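Local coordinates for protein thioesterase (Pseudomonas aeruginosa, PDB 3QY3) that is a hotdog-fold thioesterase that probably hydrolyses fatty acyl-CoA thioesters, at residues A[104-108]-A[109-113]. Residues are numbered along the deposited sequence; the frame is centred on the assembly and turned at random. Where two conformers were deposited one is given.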
ATOM      1  N   GLY A 104      -8.742  -5.876 -26.515  1.00 26.22           N
ATOM      2  CA  GLY A 104      -7.635  -6.164 -27.413  1.00 28.46           C
ATOM      3  C   GLY A 104      -7.838  -7.578 -27.952  1.00 29.61           C
ATOM      4  O   GLY A 104      -8.953  -8.084 -28.020  1.00 27.96           O
ATOM      5  N   ARG A 105      -6.748  -8.209 -28.319  1.00 30.86           N
ATOM      6  CA  ARG A 105      -6.862  -9.502 -28.960  1.00 32.93           C
ATOM      7  C   ARG A 105      -7.292 -10.675 -28.044  1.00 32.85           C
ATOM      8  O   ARG A 105      -6.800 -10.849 -26.917  1.00 29.54           O
ATOM      9  CB  ARG A 105      -5.599  -9.781 -29.747  1.00 34.66           C
ATOM     10  CG  ARG A 105      -4.489 -10.302 -29.021  1.00 35.88           C
ATOM     11  CD  ARG A 105      -3.257 -10.292 -29.936  1.00 39.63           C
ATOM     12  NE  ARG A 105      -2.112 -10.162 -29.088  1.00 40.75           N
ATOM     13  CZ  ARG A 105      -1.388  -9.066 -28.946  1.00 42.13           C
ATOM     14  NH1 ARG A 105      -1.651  -7.962 -29.639  1.00 47.01           N
ATOM     15  NH2 ARG A 105      -0.395  -9.082 -28.083  1.00 45.52           N
ATOM     16  N   LEU A 106      -8.238 -11.460 -28.567  1.00 32.76           N
ATOM     17  CA  LEU A 106      -8.798 -12.564 -27.856  1.00 34.99           C
ATOM     18  C   LEU A 106      -8.262 -13.867 -28.440  1.00 37.29           C
ATOM     19  O   LEU A 106      -8.377 -14.130 -29.651  1.00 38.23           O
ATOM     20  CB  LEU A 106     -10.314 -12.497 -27.987  1.00 35.91           C
ATOM     21  CG  LEU A 106     -11.151 -13.590 -27.338  1.00 35.99           C
ATOM     22  CD1 LEU A 106     -11.128 -13.547 -25.859  1.00 35.36           C
ATOM     23  CD2 LEU A 106     -12.589 -13.468 -27.932  1.00 36.86           C
ATOM     24  N   GLY A 107      -7.674 -14.680 -27.583  1.00 37.76           N
ATOM     25  CA  GLY A 107      -7.204 -16.004 -27.948  1.00 39.82           C
ATOM     26  C   GLY A 107      -8.202 -17.011 -27.410  1.00 41.22           C
ATOM     27  O   GLY A 107      -9.238 -16.638 -26.826  1.00 42.29           O
ATOM     28  N   THR A 108      -7.900 -18.292 -27.551  1.00 42.09           N
ATOM     29  CA  THR A 108      -8.778 -19.299 -26.978  1.00 42.45           C
ATOM     30  C   THR A 108      -8.871 -19.202 -25.449  1.00 40.58           C
ATOM     31  O   THR A 108      -9.947 -19.408 -24.889  1.00 41.50           O
ATOM     32  CB  THR A 108      -8.380 -20.723 -27.427  1.00 44.34           C
ATOM     33  OG1 THR A 108      -7.010 -20.953 -27.065  1.00 48.62           O
ATOM     34  CG2 THR A 108      -8.549 -20.824 -28.900  1.00 44.52           C
ATOM     35  N   SER A 109      -7.760 -18.871 -24.787  1.00 38.94           N
ATOM     36  CA  SER A 109      -7.725 -18.775 -23.316  0.70 37.81           C
ATOM     37  C   SER A 109      -7.002 -17.509 -22.814  1.00 35.89           C
ATOM     38  O   SER A 109      -6.573 -17.440 -21.671  1.00 34.71           O
ATOM     39  CB  SER A 109      -6.976 -19.967 -22.747  0.70 39.71           C
ATOM     40  OG  SER A 109      -5.679 -20.005 -23.298  0.70 40.37           O
ATOM     41  N   SER A 110      -6.897 -16.497 -23.646  1.00 33.60           N
ATOM     42  CA  SER A 110      -6.207 -15.261 -23.248  1.00 32.59           C
ATOM     43  C   SER A 110      -6.920 -14.083 -23.846  1.00 31.03           C
ATOM     44  O   SER A 110      -7.637 -14.199 -24.860  1.00 29.83           O
ATOM     45  CB  SER A 110      -4.743 -15.302 -23.696  1.00 32.76           C
ATOM     46  OG  SER A 110      -4.616 -15.412 -25.099  1.00 36.65           O
ATOM     47  N   LEU A 111      -6.713 -12.928 -23.226  1.00 27.08           N
ATOM     48  CA  LEU A 111      -7.300 -11.718 -23.702  1.00 27.21           C
ATOM     49  C   LEU A 111      -6.361 -10.608 -23.334  1.00 25.26           C
ATOM     50  O   LEU A 111      -5.940 -10.540 -22.163  1.00 24.17           O
ATOM     51  CB  LEU A 111      -8.657 -11.453 -22.999  1.00 27.53           C
ATOM     52  CG  LEU A 111      -9.304 -10.055 -23.193  1.00 27.21           C
ATOM     53  CD1 LEU A 111      -9.738  -9.821 -24.661  1.00 30.62           C
ATOM     54  CD2 LEU A 111     -10.572  -9.868 -22.265  1.00 30.25           C
ATOM     55  N   VAL A 112      -6.123  -9.723 -24.284  1.00 25.58           N
ATOM     56  CA  VAL A 112      -5.432  -8.482 -24.040  1.00 24.21           C
ATOM     57  C   VAL A 112      -6.464  -7.412 -23.747  1.00 24.06           C
ATOM     58  O   VAL A 112      -7.410  -7.187 -24.544  1.00 25.49           O
ATOM     59  CB  VAL A 112      -4.488  -8.119 -25.196  1.00 25.21           C
ATOM     60  CG1 VAL A 112      -3.792  -6.741 -24.887  1.00 25.19           C
ATOM     61  CG2 VAL A 112      -3.457  -9.240 -25.410  1.00 25.16           C
ATOM     62  N   LEU A 113      -6.370  -6.831 -22.554  1.00 23.12           N
ATOM     63  CA  LEU A 113      -7.200  -5.707 -22.202  1.00 24.39           C
ATOM     64  C   LEU A 113      -6.373  -4.459 -22.310  1.00 25.46           C
ATOM     65  O   LEU A 113      -5.383  -4.293 -21.569  1.00 27.07           O
ATOM     66  CB  LEU A 113      -7.708  -5.811 -20.764  1.00 23.71           C
ATOM     67  CG  LEU A 113      -8.824  -6.654 -20.319  1.00 27.50           C
ATOM     68  CD1 LEU A 113      -9.009  -6.455 -18.722  1.00 25.65           C
ATOM     69  CD2 LEU A 113     -10.106  -6.277 -21.159  1.00 26.53           C
TER
HETATM   70  O   HOH W   1      -4.896 -12.494 -26.503  1.00 36.54           O
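Gly107 and Ser110 close a tight reversal through Thr108 and Ser109: Gly107 N donates to Ser110 O at 2.8 Å, and the strand segments behind it run antiparallel, at 174°. Farther along, Val112 is gripped through both of its backbone polar atoms by consecutive residues, Val112 N giving a hydrogen to Arg105 O at 2.9 Å while Val112 O receives one, rather bent, from Gly104 N at 2.7 Å. Between these bonds Leu106 and Leu111 form a non-hydrogen-bonded pair. Their side chains leave the same face of the sheet and meet through the CD1 methyls, with Leu106 CD1 4.2 Å from Leu111 CD1; helix 149-155 supplies Ile155 against both leucines, and Trp63 of helix 51-66 also touches Leu111. On the other face, Arg105 starts with CG between its backbone N and carbonyl carbon (chi1 83°) and then extends over Val112. Its CG lies 3.9 Å from Val112 CG2, and the same methyl lies against one face of the guanidinium, displaced from its centre. A water donates to Arg105 O from 2.6 Å and makes a longer link, 3.3 Å, from the water to Ser110 OG, while Leu111 CA adds a CH···O contact to Arg105 O. With two hydrogen-bond donors and this CH group, the Arg105 carbonyl between the strands is well satisfied near the hairpin's end, while the leucines turn apolar groups to the helices.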